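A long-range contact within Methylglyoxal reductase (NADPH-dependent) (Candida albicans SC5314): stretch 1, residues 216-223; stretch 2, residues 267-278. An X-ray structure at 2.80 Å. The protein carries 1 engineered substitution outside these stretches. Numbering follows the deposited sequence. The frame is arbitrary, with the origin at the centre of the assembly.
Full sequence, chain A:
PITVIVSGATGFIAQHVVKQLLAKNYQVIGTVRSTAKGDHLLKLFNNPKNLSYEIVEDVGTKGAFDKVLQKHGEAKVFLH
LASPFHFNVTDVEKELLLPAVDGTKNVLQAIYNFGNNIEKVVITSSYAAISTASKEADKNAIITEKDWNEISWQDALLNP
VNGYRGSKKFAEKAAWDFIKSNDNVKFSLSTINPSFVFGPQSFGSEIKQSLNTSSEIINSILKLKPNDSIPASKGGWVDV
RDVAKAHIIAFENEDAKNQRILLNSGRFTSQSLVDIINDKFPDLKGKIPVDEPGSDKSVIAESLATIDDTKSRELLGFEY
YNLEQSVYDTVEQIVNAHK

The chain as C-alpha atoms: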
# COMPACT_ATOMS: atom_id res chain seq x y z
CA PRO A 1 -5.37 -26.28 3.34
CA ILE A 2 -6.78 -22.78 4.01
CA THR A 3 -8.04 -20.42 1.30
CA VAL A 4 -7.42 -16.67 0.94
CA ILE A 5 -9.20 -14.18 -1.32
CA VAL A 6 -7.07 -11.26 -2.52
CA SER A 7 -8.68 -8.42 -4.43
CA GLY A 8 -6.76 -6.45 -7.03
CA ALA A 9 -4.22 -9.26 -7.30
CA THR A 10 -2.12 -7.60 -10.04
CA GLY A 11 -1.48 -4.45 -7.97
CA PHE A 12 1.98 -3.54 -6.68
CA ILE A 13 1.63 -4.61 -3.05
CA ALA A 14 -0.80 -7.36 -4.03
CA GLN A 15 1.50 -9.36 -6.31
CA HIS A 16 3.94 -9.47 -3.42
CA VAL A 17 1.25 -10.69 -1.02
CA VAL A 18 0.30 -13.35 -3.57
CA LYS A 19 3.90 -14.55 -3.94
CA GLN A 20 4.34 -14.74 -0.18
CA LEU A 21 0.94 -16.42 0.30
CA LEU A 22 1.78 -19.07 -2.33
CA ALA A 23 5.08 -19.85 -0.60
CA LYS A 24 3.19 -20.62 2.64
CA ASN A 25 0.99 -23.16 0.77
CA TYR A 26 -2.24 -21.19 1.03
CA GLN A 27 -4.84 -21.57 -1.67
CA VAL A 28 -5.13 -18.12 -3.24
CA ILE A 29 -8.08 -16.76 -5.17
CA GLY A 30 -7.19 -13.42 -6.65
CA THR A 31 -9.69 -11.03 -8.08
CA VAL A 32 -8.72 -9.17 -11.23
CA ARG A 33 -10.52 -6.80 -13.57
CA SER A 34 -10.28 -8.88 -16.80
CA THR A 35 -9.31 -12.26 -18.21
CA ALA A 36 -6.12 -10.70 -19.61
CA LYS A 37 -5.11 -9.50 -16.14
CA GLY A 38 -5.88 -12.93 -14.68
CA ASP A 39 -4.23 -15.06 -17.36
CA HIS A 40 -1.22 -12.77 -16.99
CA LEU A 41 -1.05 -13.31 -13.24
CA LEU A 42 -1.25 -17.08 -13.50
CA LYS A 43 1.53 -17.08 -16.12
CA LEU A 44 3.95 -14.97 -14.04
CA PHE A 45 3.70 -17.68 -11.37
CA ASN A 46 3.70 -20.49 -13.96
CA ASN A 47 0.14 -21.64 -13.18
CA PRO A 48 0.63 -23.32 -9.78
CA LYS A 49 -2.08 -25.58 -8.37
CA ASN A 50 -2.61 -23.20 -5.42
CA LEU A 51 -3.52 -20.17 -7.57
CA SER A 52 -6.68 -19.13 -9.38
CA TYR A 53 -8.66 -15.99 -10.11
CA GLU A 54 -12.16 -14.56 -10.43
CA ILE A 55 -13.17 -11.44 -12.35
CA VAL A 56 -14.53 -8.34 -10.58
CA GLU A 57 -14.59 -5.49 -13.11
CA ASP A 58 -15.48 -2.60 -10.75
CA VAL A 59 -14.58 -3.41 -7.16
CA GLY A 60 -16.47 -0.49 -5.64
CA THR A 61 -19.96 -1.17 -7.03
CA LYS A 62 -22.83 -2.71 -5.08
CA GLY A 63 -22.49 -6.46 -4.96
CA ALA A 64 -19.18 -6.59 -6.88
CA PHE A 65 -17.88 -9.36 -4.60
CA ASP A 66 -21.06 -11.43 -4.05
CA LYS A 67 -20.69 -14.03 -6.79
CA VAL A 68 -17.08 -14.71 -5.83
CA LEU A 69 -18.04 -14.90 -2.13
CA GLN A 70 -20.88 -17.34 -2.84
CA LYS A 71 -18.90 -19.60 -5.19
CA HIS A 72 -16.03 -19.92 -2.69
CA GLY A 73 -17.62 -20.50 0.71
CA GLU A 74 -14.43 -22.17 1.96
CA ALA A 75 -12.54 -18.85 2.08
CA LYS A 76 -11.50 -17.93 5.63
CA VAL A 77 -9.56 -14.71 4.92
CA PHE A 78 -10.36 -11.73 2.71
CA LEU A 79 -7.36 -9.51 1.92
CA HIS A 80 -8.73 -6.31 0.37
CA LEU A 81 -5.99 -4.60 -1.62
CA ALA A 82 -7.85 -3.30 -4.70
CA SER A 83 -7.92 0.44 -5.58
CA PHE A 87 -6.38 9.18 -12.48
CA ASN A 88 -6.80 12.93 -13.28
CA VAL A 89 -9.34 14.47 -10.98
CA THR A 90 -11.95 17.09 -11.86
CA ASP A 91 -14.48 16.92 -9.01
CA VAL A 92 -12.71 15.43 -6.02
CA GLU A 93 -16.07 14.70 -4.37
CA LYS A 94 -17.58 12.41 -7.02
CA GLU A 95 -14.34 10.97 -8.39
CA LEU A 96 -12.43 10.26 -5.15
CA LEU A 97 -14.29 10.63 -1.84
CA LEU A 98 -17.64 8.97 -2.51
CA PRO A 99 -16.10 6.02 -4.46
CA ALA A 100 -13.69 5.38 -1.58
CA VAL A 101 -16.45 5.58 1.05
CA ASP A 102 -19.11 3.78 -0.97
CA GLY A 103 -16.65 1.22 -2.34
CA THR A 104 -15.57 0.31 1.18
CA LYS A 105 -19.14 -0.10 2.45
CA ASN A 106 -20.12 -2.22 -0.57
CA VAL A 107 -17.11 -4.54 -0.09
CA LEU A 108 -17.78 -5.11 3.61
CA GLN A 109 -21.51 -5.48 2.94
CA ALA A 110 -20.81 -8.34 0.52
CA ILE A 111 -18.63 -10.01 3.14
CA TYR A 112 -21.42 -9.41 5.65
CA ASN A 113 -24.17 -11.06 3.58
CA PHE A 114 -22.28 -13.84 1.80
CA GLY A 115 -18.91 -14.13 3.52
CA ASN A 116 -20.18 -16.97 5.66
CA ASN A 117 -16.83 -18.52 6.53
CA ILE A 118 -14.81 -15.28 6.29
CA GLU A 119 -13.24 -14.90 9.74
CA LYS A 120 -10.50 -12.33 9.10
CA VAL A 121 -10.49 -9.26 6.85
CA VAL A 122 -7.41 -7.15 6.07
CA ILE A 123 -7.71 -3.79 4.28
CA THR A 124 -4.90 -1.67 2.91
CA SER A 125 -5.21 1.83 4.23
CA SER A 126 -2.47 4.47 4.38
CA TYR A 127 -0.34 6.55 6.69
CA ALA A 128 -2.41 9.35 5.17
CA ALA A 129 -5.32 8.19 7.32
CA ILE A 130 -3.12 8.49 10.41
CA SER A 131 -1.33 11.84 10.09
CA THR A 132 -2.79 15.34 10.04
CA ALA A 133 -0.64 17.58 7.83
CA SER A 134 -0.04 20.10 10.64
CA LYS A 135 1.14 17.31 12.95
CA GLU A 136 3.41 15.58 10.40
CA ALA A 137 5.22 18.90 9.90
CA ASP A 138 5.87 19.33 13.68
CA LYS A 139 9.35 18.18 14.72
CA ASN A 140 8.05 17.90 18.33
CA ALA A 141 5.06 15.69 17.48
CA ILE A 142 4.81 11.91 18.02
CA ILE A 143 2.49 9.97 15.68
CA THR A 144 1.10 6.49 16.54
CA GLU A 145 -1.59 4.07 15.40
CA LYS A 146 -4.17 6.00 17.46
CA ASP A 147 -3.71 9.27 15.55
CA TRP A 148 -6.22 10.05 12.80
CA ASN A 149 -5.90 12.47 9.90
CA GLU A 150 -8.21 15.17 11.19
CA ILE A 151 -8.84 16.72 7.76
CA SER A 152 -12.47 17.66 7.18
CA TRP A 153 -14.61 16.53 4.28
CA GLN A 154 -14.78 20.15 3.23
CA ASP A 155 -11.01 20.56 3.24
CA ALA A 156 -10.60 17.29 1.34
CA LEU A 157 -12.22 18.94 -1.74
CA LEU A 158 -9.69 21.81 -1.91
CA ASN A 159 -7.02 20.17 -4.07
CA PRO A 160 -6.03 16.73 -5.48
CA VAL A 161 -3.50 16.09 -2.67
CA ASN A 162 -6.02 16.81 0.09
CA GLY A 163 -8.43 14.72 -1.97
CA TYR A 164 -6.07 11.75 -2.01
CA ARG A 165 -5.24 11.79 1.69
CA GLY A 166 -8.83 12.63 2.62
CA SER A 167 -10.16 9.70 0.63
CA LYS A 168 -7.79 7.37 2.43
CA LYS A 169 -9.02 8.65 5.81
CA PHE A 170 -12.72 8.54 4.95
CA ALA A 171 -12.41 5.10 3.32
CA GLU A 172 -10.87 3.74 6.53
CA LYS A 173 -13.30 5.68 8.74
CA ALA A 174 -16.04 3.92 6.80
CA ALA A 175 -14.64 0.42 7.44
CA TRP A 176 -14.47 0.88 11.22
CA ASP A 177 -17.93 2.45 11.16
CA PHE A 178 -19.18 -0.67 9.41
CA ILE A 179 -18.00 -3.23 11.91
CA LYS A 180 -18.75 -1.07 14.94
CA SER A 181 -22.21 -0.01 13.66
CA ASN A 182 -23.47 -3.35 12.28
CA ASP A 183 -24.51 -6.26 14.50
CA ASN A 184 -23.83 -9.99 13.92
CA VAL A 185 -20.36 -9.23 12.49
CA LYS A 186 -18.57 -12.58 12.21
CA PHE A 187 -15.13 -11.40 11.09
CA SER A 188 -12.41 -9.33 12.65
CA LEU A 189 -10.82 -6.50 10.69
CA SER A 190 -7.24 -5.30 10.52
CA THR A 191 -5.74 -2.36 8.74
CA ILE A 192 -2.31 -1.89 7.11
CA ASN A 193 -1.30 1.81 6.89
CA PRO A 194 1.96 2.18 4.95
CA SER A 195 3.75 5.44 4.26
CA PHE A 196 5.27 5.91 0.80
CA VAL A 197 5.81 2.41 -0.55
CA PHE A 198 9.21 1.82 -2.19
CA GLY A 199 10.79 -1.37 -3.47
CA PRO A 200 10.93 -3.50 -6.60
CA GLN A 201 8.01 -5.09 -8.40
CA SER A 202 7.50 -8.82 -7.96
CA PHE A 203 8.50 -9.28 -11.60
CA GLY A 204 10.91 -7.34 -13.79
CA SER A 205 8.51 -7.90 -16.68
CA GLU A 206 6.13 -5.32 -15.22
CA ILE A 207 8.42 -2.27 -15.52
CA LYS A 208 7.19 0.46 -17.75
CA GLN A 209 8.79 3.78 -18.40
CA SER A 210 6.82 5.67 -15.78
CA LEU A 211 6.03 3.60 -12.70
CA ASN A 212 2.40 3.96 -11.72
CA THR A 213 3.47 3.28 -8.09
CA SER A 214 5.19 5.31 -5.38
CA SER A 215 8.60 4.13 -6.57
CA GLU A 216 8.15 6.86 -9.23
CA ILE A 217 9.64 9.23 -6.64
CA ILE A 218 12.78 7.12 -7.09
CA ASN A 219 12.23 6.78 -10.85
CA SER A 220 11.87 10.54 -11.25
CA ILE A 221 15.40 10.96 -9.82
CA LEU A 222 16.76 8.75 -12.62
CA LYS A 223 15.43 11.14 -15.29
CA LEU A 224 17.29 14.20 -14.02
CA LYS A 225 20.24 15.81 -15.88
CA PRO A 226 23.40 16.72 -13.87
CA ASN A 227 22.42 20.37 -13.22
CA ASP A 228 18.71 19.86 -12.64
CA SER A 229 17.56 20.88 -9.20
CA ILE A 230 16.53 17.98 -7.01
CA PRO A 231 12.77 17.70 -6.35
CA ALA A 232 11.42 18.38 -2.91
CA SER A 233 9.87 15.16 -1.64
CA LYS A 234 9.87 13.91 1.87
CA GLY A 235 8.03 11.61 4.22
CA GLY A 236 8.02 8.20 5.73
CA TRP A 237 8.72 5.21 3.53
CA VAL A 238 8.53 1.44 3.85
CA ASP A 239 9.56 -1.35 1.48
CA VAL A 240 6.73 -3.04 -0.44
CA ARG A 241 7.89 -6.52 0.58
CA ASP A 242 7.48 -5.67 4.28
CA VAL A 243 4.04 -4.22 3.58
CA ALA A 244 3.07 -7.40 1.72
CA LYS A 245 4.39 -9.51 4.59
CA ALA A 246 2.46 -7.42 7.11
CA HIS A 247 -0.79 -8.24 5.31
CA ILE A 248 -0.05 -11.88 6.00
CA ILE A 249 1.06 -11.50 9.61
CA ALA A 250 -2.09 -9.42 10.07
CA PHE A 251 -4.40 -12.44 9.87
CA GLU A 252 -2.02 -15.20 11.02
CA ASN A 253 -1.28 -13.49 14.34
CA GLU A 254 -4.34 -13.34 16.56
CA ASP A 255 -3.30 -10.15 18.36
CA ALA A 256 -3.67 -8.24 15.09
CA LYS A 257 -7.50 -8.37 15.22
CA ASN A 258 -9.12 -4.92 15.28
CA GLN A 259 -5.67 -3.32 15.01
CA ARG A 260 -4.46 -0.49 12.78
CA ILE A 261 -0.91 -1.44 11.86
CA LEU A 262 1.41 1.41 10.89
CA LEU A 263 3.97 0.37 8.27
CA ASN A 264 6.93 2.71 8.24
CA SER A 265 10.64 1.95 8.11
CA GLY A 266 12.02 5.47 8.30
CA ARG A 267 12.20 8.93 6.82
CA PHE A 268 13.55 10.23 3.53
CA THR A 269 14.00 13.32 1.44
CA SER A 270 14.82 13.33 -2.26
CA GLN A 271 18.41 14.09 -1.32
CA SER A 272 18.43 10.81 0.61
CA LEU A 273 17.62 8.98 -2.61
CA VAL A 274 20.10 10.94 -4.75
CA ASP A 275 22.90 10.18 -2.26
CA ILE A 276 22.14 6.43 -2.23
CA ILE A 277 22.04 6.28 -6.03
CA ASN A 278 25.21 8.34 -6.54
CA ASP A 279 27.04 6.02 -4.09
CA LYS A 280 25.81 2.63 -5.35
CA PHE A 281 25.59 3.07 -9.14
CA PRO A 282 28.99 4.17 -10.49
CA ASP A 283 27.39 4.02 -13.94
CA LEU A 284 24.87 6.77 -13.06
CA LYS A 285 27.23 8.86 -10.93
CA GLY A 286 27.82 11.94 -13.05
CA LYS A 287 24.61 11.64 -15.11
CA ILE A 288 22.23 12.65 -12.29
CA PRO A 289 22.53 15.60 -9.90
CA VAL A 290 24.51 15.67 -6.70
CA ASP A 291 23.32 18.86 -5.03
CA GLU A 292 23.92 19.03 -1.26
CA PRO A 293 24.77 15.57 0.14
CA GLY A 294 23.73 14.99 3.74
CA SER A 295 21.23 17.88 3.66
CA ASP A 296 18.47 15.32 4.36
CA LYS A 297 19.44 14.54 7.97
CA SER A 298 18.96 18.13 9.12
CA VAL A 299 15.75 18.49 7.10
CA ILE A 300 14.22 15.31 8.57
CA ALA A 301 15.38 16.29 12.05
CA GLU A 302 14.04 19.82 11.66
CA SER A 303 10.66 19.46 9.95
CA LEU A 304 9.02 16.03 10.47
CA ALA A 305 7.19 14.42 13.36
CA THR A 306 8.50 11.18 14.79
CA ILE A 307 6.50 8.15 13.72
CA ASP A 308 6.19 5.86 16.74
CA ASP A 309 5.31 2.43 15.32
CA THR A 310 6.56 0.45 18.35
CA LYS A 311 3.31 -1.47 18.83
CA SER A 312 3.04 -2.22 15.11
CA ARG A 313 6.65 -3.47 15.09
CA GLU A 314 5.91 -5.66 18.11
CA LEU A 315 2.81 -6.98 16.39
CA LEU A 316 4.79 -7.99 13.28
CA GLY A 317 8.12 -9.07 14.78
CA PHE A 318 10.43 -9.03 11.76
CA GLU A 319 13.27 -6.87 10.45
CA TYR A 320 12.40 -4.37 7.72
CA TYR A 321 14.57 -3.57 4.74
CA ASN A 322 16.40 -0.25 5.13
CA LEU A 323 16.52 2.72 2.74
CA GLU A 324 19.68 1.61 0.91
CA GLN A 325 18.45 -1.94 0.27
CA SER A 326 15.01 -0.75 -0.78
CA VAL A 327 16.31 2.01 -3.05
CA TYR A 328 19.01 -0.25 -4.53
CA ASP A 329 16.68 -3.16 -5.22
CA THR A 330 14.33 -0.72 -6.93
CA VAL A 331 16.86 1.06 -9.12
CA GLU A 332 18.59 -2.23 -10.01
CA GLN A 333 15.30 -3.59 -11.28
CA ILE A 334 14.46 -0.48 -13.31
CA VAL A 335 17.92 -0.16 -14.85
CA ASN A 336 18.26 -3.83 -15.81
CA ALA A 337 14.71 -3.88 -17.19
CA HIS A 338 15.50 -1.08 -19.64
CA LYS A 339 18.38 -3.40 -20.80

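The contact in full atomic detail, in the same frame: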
# COMPACT_ATOMS: atom_id res chain seq x y z
N GLU A 216 7.91 5.79 -8.27
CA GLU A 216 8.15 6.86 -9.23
C GLU A 216 8.91 8.03 -8.63
O GLU A 216 9.66 8.70 -9.34
CB GLU A 216 6.83 7.34 -9.85
CG GLU A 216 6.96 8.60 -10.72
CD GLU A 216 7.60 8.33 -12.12
OE1 GLU A 216 7.73 7.14 -12.53
OE2 GLU A 216 8.00 9.30 -12.80
N ILE A 217 8.74 8.30 -7.33
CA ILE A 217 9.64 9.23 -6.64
C ILE A 217 11.09 8.87 -6.94
O ILE A 217 11.90 9.72 -7.34
CB ILE A 217 9.35 9.21 -5.13
CG1 ILE A 217 7.86 9.48 -4.93
CG2 ILE A 217 10.20 10.23 -4.40
CD1 ILE A 217 7.44 9.55 -3.51
N ILE A 218 11.44 7.59 -6.78
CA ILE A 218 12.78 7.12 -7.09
C ILE A 218 13.05 7.21 -8.59
O ILE A 218 14.10 7.69 -9.03
CB ILE A 218 12.95 5.68 -6.57
CG1 ILE A 218 12.88 5.70 -5.04
CG2 ILE A 218 14.24 5.07 -7.07
CD1 ILE A 218 12.72 4.36 -4.38
N ASN A 219 12.10 6.73 -9.40
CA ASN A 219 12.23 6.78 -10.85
C ASN A 219 12.46 8.20 -11.34
O ASN A 219 13.26 8.42 -12.26
CB ASN A 219 10.98 6.19 -11.50
CG ASN A 219 11.25 5.66 -12.88
OD1 ASN A 219 12.37 5.28 -13.20
ND2 ASN A 219 10.23 5.65 -13.73
N SER A 220 11.76 9.18 -10.76
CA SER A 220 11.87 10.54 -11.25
C SER A 220 13.28 11.10 -11.03
O SER A 220 13.74 11.94 -11.81
CB SER A 220 10.82 11.42 -10.59
OG SER A 220 11.22 11.77 -9.28
N ILE A 221 13.98 10.63 -9.99
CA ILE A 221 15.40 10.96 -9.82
C ILE A 221 16.20 10.51 -11.04
O ILE A 221 17.08 11.23 -11.53
CB ILE A 221 15.97 10.33 -8.54
CG1 ILE A 221 15.23 10.82 -7.28
CG2 ILE A 221 17.45 10.59 -8.46
CD1 ILE A 221 15.19 12.29 -7.14
N LEU A 222 15.94 9.29 -11.54
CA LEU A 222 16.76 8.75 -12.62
C LEU A 222 16.61 9.52 -13.93
O LEU A 222 17.43 9.34 -14.82
CB LEU A 222 16.43 7.28 -12.87
CG LEU A 222 16.71 6.35 -11.69
CD1 LEU A 222 16.34 4.93 -12.00
CD2 LEU A 222 18.15 6.45 -11.31
N LYS A 223 15.60 10.37 -14.06
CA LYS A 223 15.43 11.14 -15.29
C LYS A 223 15.98 12.56 -15.19
O LYS A 223 15.75 13.36 -16.09
CB LYS A 223 13.95 11.19 -15.68
CG LYS A 223 13.33 9.82 -15.86
CD LYS A 223 11.88 9.99 -16.23
CE LYS A 223 11.08 8.78 -15.85
NZ LYS A 223 9.70 9.23 -15.49
N ARG A 267 12.48 7.65 7.44
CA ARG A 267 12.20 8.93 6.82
C ARG A 267 13.14 9.13 5.64
O ARG A 267 14.24 8.57 5.60
CB ARG A 267 12.37 10.06 7.85
CG ARG A 267 11.37 10.01 8.97
CD ARG A 267 9.95 10.13 8.44
NE ARG A 267 9.06 10.80 9.39
CZ ARG A 267 7.89 11.35 9.07
NH1 ARG A 267 7.45 11.32 7.81
NH2 ARG A 267 7.16 11.95 10.01
N PHE A 268 12.69 9.91 4.66
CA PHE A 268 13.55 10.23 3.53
C PHE A 268 13.24 11.64 3.04
O PHE A 268 12.13 12.15 3.24
CB PHE A 268 13.36 9.27 2.35
CG PHE A 268 12.12 9.54 1.57
CD1 PHE A 268 10.88 9.10 2.03
CD2 PHE A 268 12.17 10.29 0.40
CE1 PHE A 268 9.71 9.38 1.32
CE2 PHE A 268 11.02 10.58 -0.30
CZ PHE A 268 9.78 10.13 0.15
N THR A 269 14.23 12.25 2.40
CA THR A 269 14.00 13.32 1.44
C THR A 269 14.57 12.89 0.09
O THR A 269 15.26 11.88 -0.02
CB THR A 269 14.62 14.64 1.87
OG1 THR A 269 16.00 14.67 1.48
CG2 THR A 269 14.49 14.83 3.36
N SER A 270 14.28 13.67 -0.95
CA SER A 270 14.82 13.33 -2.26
C SER A 270 16.33 13.28 -2.24
O SER A 270 16.94 12.46 -2.93
CB SER A 270 14.34 14.32 -3.31
OG SER A 270 12.99 14.06 -3.61
N GLN A 271 16.96 14.13 -1.43
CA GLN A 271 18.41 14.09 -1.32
C GLN A 271 18.88 12.75 -0.76
O GLN A 271 19.94 12.25 -1.14
CB GLN A 271 18.91 15.25 -0.47
CG GLN A 271 20.40 15.31 -0.34
CD GLN A 271 21.09 15.77 -1.63
OE1 GLN A 271 20.83 16.86 -2.14
NE2 GLN A 271 21.98 14.92 -2.14
N SER A 272 18.08 12.14 0.12
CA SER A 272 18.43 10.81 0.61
C SER A 272 18.56 9.84 -0.54
O SER A 272 19.51 9.04 -0.59
CB SER A 272 17.37 10.32 1.59
OG SER A 272 17.15 11.26 2.61
N LEU A 273 17.63 9.91 -1.49
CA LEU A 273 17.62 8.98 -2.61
C LEU A 273 18.77 9.25 -3.57
O LEU A 273 19.47 8.32 -3.99
CB LEU A 273 16.28 9.07 -3.33
CG LEU A 273 15.08 9.02 -2.40
CD1 LEU A 273 13.81 9.09 -3.22
CD2 LEU A 273 15.13 7.75 -1.54
N VAL A 274 18.96 10.52 -3.93
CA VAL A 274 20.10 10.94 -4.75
C VAL A 274 21.40 10.39 -4.19
O VAL A 274 22.16 9.70 -4.89
CB VAL A 274 20.16 12.47 -4.85
CG1 VAL A 274 21.39 12.89 -5.62
CG2 VAL A 274 18.90 12.99 -5.53
N ASP A 275 21.67 10.65 -2.90
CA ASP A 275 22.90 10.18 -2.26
C ASP A 275 23.08 8.67 -2.40
O ASP A 275 24.18 8.20 -2.73
CB ASP A 275 22.93 10.57 -0.78
CG ASP A 275 23.18 12.07 -0.56
OD1 ASP A 275 23.57 12.77 -1.53
OD2 ASP A 275 22.99 12.54 0.60
N ILE A 276 22.03 7.89 -2.12
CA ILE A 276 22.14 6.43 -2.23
C ILE A 276 22.49 6.04 -3.66
O ILE A 276 23.35 5.18 -3.88
CB ILE A 276 20.84 5.74 -1.78
CG1 ILE A 276 20.62 5.91 -0.27
CG2 ILE A 276 20.89 4.28 -2.15
CD1 ILE A 276 19.41 5.16 0.27
N ILE A 277 21.83 6.66 -4.64
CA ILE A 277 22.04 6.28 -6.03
C ILE A 277 23.45 6.66 -6.47
O ILE A 277 24.18 5.85 -7.05
CB ILE A 277 20.95 6.92 -6.92
CG1 ILE A 277 19.57 6.38 -6.51
CG2 ILE A 277 21.22 6.66 -8.42
CD1 ILE A 277 18.40 7.01 -7.27
N ASN A 278 23.87 7.90 -6.16
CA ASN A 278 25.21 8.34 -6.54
C ASN A 278 26.29 7.45 -5.91
O ASN A 278 27.35 7.25 -6.53
CB ASN A 278 25.42 9.81 -6.19
CG ASN A 278 24.97 10.74 -7.31
OD1 ASN A 278 25.32 10.53 -8.46
ND2 ASN A 278 24.21 11.78 -6.97

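The helix beginning at Glu-216 in the first stretch and the one starting at Ser-270 in the second and running on beyond it cross at 59° with their axes 10.1 Å apart at closest approach, a spacing that leaves room for a layer of aliphatic side chains between the backbones. No hydrogen bond links the stretches; the contact, burying 385 Å² in all, is made by apolar packing. Ile, Leu and Val suit this layer because their side chains carry no polar group needing a partner.

Ile-221 has the largest area covered by the other stretch. Its CA-to-CB bond points toward that stretch; Ile-221 CG2 lies 4.1 Å from Val-274 CG2 and 3.9 Å from Ile-277 CD1, and Ile-221 CD1 lies 4.4 Å from Ser-270 CB. One turn earlier, Ile-217 CG2 packs 4.0 Å from Leu-273 CD1 and 4.2 Å obliquely from Phe-268 CE2, joining the strand to the contact. Leu-273 CD1 also meets Ile-218 CG1 at 4.0 Å. Leu-222 starts sideways, but its CD2 reaches Ile-277 CD1 at 4.1 Å.

Several polar side chains bond within their own stretch. Asn-219 ND2 donates to Glu-216 OE1 (3.1 Å), and oppositely charged Lys-223 NZ and Glu-216 OE2 form a salt bridge (3.2 Å). At the strand-to-helix junction, Thr-269 OG1 caps the helix by accepting a weak bond from Gln-271 N (3.1 Å), an early N-H with no preceding turn of carbonyls, while Thr-269 N donates to Ser-272 OG (3.1 Å).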